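Local coordinates for enoyl-CoA hydratase (Bacillus halodurans, PDB 3LKE), which probably catalyses the reversible addition of water to the double bond of enoyl-CoA thioesters, as a member of the crotonase superfamily, at residues T104-N109 and D124-L129; A128-K133 and I186-Q191. All blocks are in the same frame, centred on the assembly; numbering follows the deposited sequence.

Interaction 1: T104-N109 and D124-L129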
loop_
_atom_site.group_PDB
_atom_site.type_symbol
_atom_site.label_atom_id
_atom_site.label_comp_id
_atom_site.label_asym_id
_atom_site.label_seq_id
_atom_site.Cartn_x
_atom_site.Cartn_y
_atom_site.Cartn_z
ATOM N N THR A 104 20.996 1.867 -1.734
ATOM C CA THR A 104 21.103 3.254 -1.294
ATOM C C THR A 104 20.675 3.405 0.170
ATOM O O THR A 104 19.616 2.923 0.578
ATOM C CB THR A 104 20.265 4.178 -2.204
ATOM O OG1 THR A 104 18.912 3.703 -2.228
ATOM C CG2 THR A 104 20.824 4.166 -3.607
ATOM N N VAL A 105 21.520 4.055 0.971
ATOM C CA VAL A 105 21.247 4.223 2.387
ATOM C C VAL A 105 21.492 5.673 2.793
ATOM O O VAL A 105 22.528 6.240 2.449
ATOM C CB VAL A 105 22.176 3.320 3.228
ATOM C CG1 VAL A 105 21.873 3.463 4.717
ATOM C CG2 VAL A 105 22.052 1.873 2.778
ATOM N N ALA A 106 20.551 6.262 3.529
ATOM C CA ALA A 106 20.737 7.602 4.080
ATOM C C ALA A 106 20.955 7.527 5.582
ATOM O O ALA A 106 20.229 6.839 6.295
ATOM C CB ALA A 106 19.533 8.492 3.748
ATOM N N LEU A 107 21.987 8.213 6.064
ATOM C CA LEU A 107 22.269 8.216 7.495
ATOM C C LEU A 107 21.869 9.572 8.048
ATOM O O LEU A 107 22.531 10.572 7.753
ATOM C CB LEU A 107 23.762 7.954 7.746
ATOM C CG LEU A 107 24.313 6.711 7.047
ATOM C CD1 LEU A 107 25.809 6.532 7.332
ATOM C CD2 LEU A 107 23.535 5.493 7.517
ATOM N N ILE A 108 20.783 9.603 8.817
ATOM C CA ILE A 108 20.255 10.855 9.343
ATOM C C ILE A 108 20.787 11.074 10.749
ATOM O O ILE A 108 20.272 10.498 11.702
ATOM C CB ILE A 108 18.715 10.856 9.412
ATOM C CG1 ILE A 108 18.097 10.310 8.114
ATOM C CG2 ILE A 108 18.203 12.254 9.727
ATOM C CD1 ILE A 108 18.479 11.109 6.864
ATOM N N ASN A 109 21.808 11.916 10.864
ATOM C CA ASN A 109 22.512 12.082 12.136
ATOM C C ASN A 109 21.890 13.137 13.045
ATOM O O ASN A 109 21.785 12.940 14.246
ATOM C CB ASN A 109 23.988 12.384 11.904
ATOM C CG ASN A 109 24.204 13.671 11.126
ATOM O OD1 ASN A 109 23.577 13.895 10.099
ATOM N ND2 ASN A 109 25.098 14.516 11.611
ATOM N N ASP A 124 16.835 3.154 -0.314
ATOM C CA ASP A 124 16.395 1.812 0.067
ATOM C C ASP A 124 16.238 1.655 1.571
ATOM O O ASP A 124 15.414 0.892 2.035
ATOM C CB ASP A 124 17.386 0.770 -0.416
ATOM C CG ASP A 124 17.440 0.667 -1.919
ATOM O OD1 ASP A 124 16.395 0.870 -2.590
ATOM O OD2 ASP A 124 18.529 0.356 -2.430
ATOM N N ARG A 125 17.060 2.370 2.335
ATOM C CA ARG A 125 16.964 2.293 3.781
ATOM C C ARG A 125 17.409 3.630 4.352
ATOM O O ARG A 125 18.312 4.260 3.825
ATOM C CB ARG A 125 17.833 1.141 4.328
ATOM C CG ARG A 125 17.600 0.824 5.799
ATOM C CD ARG A 125 18.253 -0.516 6.197
ATOM N NE ARG A 125 17.807 -0.991 7.506
ATOM C CZ ARG A 125 16.679 -1.643 7.733
ATOM N NH1 ARG A 125 15.824 -1.864 6.732
ATOM N NH2 ARG A 125 16.379 -2.046 8.966
ATOM N N ARG A 126 16.708 4.076 5.382
ATOM C CA ARG A 126 17.047 5.295 6.086
ATOM C C ARG A 126 17.296 4.924 7.531
ATOM O O ARG A 126 16.433 4.339 8.177
ATOM C CB ARG A 126 15.886 6.287 6.001
ATOM C CG ARG A 126 15.698 6.953 4.641
ATOM C CD ARG A 126 14.867 6.116 3.674
ATOM N NE ARG A 126 13.484 5.983 4.125
ATOM C CZ ARG A 126 12.558 5.235 3.524
ATOM N NH1 ARG A 126 12.849 4.554 2.427
ATOM N NH2 ARG A 126 11.333 5.179 4.017
ATOM N N ILE A 127 18.477 5.262 8.045
ATOM C CA ILE A 127 18.832 4.954 9.429
ATOM C C ILE A 127 19.133 6.268 10.133
ATOM O O ILE A 127 19.892 7.088 9.606
ATOM C CB ILE A 127 20.106 4.085 9.490
ATOM C CG1 ILE A 127 19.886 2.758 8.747
ATOM C CG2 ILE A 127 20.500 3.814 10.951
ATOM C CD1 ILE A 127 21.184 1.959 8.522
ATOM N N ALA A 128 18.540 6.479 11.303
ATOM C CA ALA A 128 18.730 7.743 12.018
ATOM C C ALA A 128 19.405 7.545 13.376
ATOM O O ALA A 128 19.231 6.509 14.026
ATOM C CB ALA A 128 17.381 8.433 12.221
ATOM N N LEU A 129 20.152 8.552 13.816
ATOM C CA LEU A 129 20.558 8.601 15.216
ATOM C C LEU A 129 19.320 8.934 16.058
ATOM O O LEU A 129 18.413 9.618 15.588
ATOM C CB LEU A 129 21.660 9.648 15.429
ATOM C CG LEU A 129 23.038 9.295 14.850
ATOM C CD1 LEU A 129 24.063 10.384 15.169
ATOM C CD2 LEU A 129 23.503 7.949 15.391
#
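Strands 104-108 and 125-129 run parallel, their segment axes 15° apart and 4.6 Å at closest approach, as neighbours in the central sheet of the crotonase fold. A106 and I108 of the first strand each donate through N and accept through O, gripping R125, I127 and L129 of the second; the straightest of these bonds, I127 N to A106 O, is 2.9 Å long and meets the oxygen nearly along its C=O axis. Beta-branched and aliphatic residues suit such extended, buried strands. On one face V105, L107 and I127 form an apolar patch. V105 holds CG1 anti to the backbone N (chi1 -179°), which sets this methyl 4.1 Å from I127 CD1 as the two side chains cross obliquely. L107 instead lies alongside I127, pointing the same way, and rests CD2 against I127 CB; helix 190-205 covers this face through V197 and L193. On the other face the small A128 lets I108 come close, CB to CB at 3.9 Å. R125 and R126 lead their polar ends away from the strand pair, to E185 and to E160 of the second subunit respectively. Where the strands begin, T104 and D124 interlock at about a right angle. T104 OG1 sits in the crowded position between backbone N and carbonyl carbon, and there accepts the bond from D124 N. The carboxylate is probably held as an anion, since it also meets K216 and, through OD1, Y159 of the second subunit. It answers T104 in return: T104 N donates to D124 OD2 at 3.0 Å, reaching that oxygen from 42° above the carboxylate plane.

Interaction 2: A128-K133 and I186-Q191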
loop_
_atom_site.group_PDB
_atom_site.type_symbol
_atom_site.label_atom_id
_atom_site.label_comp_id
_atom_site.label_asym_id
_atom_site.label_seq_id
_atom_site.Cartn_x
_atom_site.Cartn_y
_atom_site.Cartn_z
ATOM N N ALA A 128 18.540 6.479 11.303
ATOM C CA ALA A 128 18.730 7.743 12.018
ATOM C C ALA A 128 19.405 7.545 13.376
ATOM O O ALA A 128 19.231 6.509 14.026
ATOM C CB ALA A 128 17.381 8.433 12.221
ATOM N N LEU A 129 20.152 8.552 13.816
ATOM C CA LEU A 129 20.558 8.601 15.216
ATOM C C LEU A 129 19.320 8.934 16.058
ATOM O O LEU A 129 18.413 9.618 15.588
ATOM C CB LEU A 129 21.660 9.648 15.429
ATOM C CG LEU A 129 23.038 9.295 14.850
ATOM C CD1 LEU A 129 24.063 10.384 15.169
ATOM C CD2 LEU A 129 23.503 7.949 15.391
ATOM N N ARG A 130 19.282 8.442 17.295
ATOM C CA ARG A 130 18.185 8.732 18.214
ATOM C C ARG A 130 17.847 10.224 18.301
ATOM O O ARG A 130 16.678 10.598 18.432
ATOM C CB ARG A 130 18.515 8.192 19.613
ATOM C CG ARG A 130 17.492 8.537 20.691
ATOM C CD ARG A 130 16.305 7.591 20.664
ATOM N NE ARG A 130 16.745 6.201 20.640
ATOM C CZ ARG A 130 15.935 5.162 20.466
ATOM N NH1 ARG A 130 14.637 5.352 20.297
ATOM N NH2 ARG A 130 16.430 3.932 20.457
ATOM N N ARG A 131 18.865 11.075 18.223
ATOM C CA ARG A 131 18.666 12.502 18.454
ATOM C C ARG A 131 18.128 13.244 17.231
ATOM O O ARG A 131 17.801 14.424 17.314
ATOM C CB ARG A 131 19.956 13.167 18.935
ATOM C CG ARG A 131 21.110 13.058 17.966
ATOM C CD ARG A 131 22.341 13.780 18.493
ATOM N NE ARG A 131 23.478 13.579 17.603
ATOM C CZ ARG A 131 23.774 14.375 16.580
ATOM N NH1 ARG A 131 23.017 15.436 16.329
ATOM N NH2 ARG A 131 24.828 14.113 15.812
ATOM N N ALA A 132 18.043 12.554 16.099
ATOM C CA ALA A 132 17.502 13.164 14.886
ATOM C C ALA A 132 16.077 13.680 15.108
ATOM O O ALA A 132 15.260 13.023 15.746
ATOM C CB ALA A 132 17.524 12.167 13.743
ATOM N N LYS A 133 15.800 14.861 14.563
ATOM C CA LYS A 133 14.468 15.459 14.603
ATOM C C LYS A 133 14.027 15.753 13.176
ATOM O O LYS A 133 14.865 15.954 12.296
ATOM C CB LYS A 133 14.470 16.753 15.424
ATOM C CG LYS A 133 14.556 16.557 16.936
ATOM C CD LYS A 133 13.237 16.069 17.506
ATOM C CE LYS A 133 13.221 16.126 19.034
ATOM N NZ LYS A 133 14.254 15.230 19.636
ATOM N N ILE A 186 16.858 2.915 14.257
ATOM C CA ILE A 186 17.526 3.949 15.028
ATOM C C ILE A 186 18.791 3.359 15.630
ATOM O O ILE A 186 18.764 2.221 16.119
ATOM C CB ILE A 186 16.613 4.448 16.156
ATOM C CG1 ILE A 186 15.351 5.098 15.571
ATOM C CG2 ILE A 186 17.346 5.424 17.064
ATOM C CD1 ILE A 186 14.361 5.572 16.612
ATOM N N CYS A 187 19.887 4.116 15.560
ATOM C CA CYS A 187 21.092 3.825 16.336
ATOM C C CYS A 187 21.259 4.908 17.398
ATOM O O CYS A 187 20.955 6.075 17.153
ATOM C CB CYS A 187 22.318 3.758 15.438
ATOM S SG CYS A 187 22.227 2.419 14.251
ATOM N N GLU A 188 21.730 4.522 18.582
ATOM C CA GLU A 188 21.770 5.450 19.714
ATOM C C GLU A 188 22.852 6.534 19.623
ATOM O O GLU A 188 22.664 7.637 20.143
ATOM C CB GLU A 188 21.891 4.678 21.032
ATOM C CG GLU A 188 20.785 3.656 21.251
ATOM C CD GLU A 188 19.494 4.272 21.767
ATOM O OE1 GLU A 188 19.160 5.410 21.384
ATOM O OE2 GLU A 188 18.811 3.610 22.571
ATOM N N ASN A 189 23.973 6.233 18.966
ATOM C CA ASN A 189 25.082 7.176 18.863
ATOM C C ASN A 189 25.961 6.917 17.644
ATOM O O ASN A 189 25.793 5.917 16.946
ATOM C CB ASN A 189 25.939 7.099 20.123
ATOM C CG ASN A 189 26.518 5.724 20.326
ATOM O OD1 ASN A 189 27.261 5.229 19.480
ATOM N ND2 ASN A 189 26.155 5.081 21.429
ATOM N N LYS A 190 26.906 7.817 17.402
ATOM C CA LYS A 190 27.750 7.753 16.219
ATOM C C LYS A 190 28.579 6.470 16.101
ATOM O O LYS A 190 28.768 5.942 14.999
ATOM C CB LYS A 190 28.684 8.965 16.176
ATOM C CG LYS A 190 29.668 8.932 15.036
ATOM C CD LYS A 190 30.498 10.212 15.006
ATOM C CE LYS A 190 31.436 10.238 13.818
ATOM N NZ LYS A 190 32.183 11.529 13.758
ATOM N N GLN A 191 29.103 5.997 17.232
ATOM C CA GLN A 191 29.888 4.766 17.266
ATOM C C GLN A 191 29.052 3.545 16.893
ATOM O O GLN A 191 29.470 2.710 16.085
ATOM C CB GLN A 191 30.473 4.557 18.660
ATOM C CG GLN A 191 31.721 5.357 18.920
ATOM C CD GLN A 191 32.924 4.786 18.195
ATOM O OE1 GLN A 191 33.048 4.914 16.973
ATOM N NE2 GLN A 191 33.818 4.143 18.947
HETATM O O HOH W 1 21.478 10.016 19.453
#
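A128 O is gripped twice, by C187 N, which donates to it at 2.9 Å, and by a CA-H contact from I186 CA at 3.2 Å. A short salt bridge runs from R130 NE to E188 OE1 at 2.6 Å. The donor lies above the carboxylate plane, whereas OE1 sits at the guanidinium edge, close to its plane; the two flat groups are turned 49° against each other. R130 leaves the backbone with CG anti to N (chi1 175°) and bends at chi2 and chi3, so that it runs side by side with E188. I186 crosses the arginine at about a right angle and lays its CG2 methyl over one guanidinium face, 3.6 Å above the plane and offset from its centre, while NH1 goes on to E175 of helix 174-180. At R130 an alanine would have no guanidinium for E188 and E175 and no chain over I186, which would probably loosen the hold between the turn and the edge strand. Arginine suits this partly exposed place: its long chain covers an apolar neighbour while its charge serves two acids. C187 O accepts R130 N at 2.9 Å, and L129 turns its CD2 to N189 O, 3.4 Å away. The parallel strand pair thus ends in a type I turn, L129 to A132, and in N189, whose OD1 accepts from E192 N, as N-cap of helix 190-205 at the border of the crotonase sheet.

In the fold
From the N terminus, the chain first runs through strand 103-108, and interaction 1 closes a short loop when, after strand 111-113 and helix 115-118, strand 125-129 returns beside it. Interaction 2 starts on the end of that second strand and closes a much longer, largely helical loop, which includes strand 133-135, before strand 185-187 arrives on the far side. The two loops therefore follow one another, neither nesting nor crossing, with A128 and L129 shared by both. Strand 125-129 is sandwiched in the sheet between both partners, so the contacts together carry the sheet from strand 103-108 to its last strand within the chain and onward into helix 190-205.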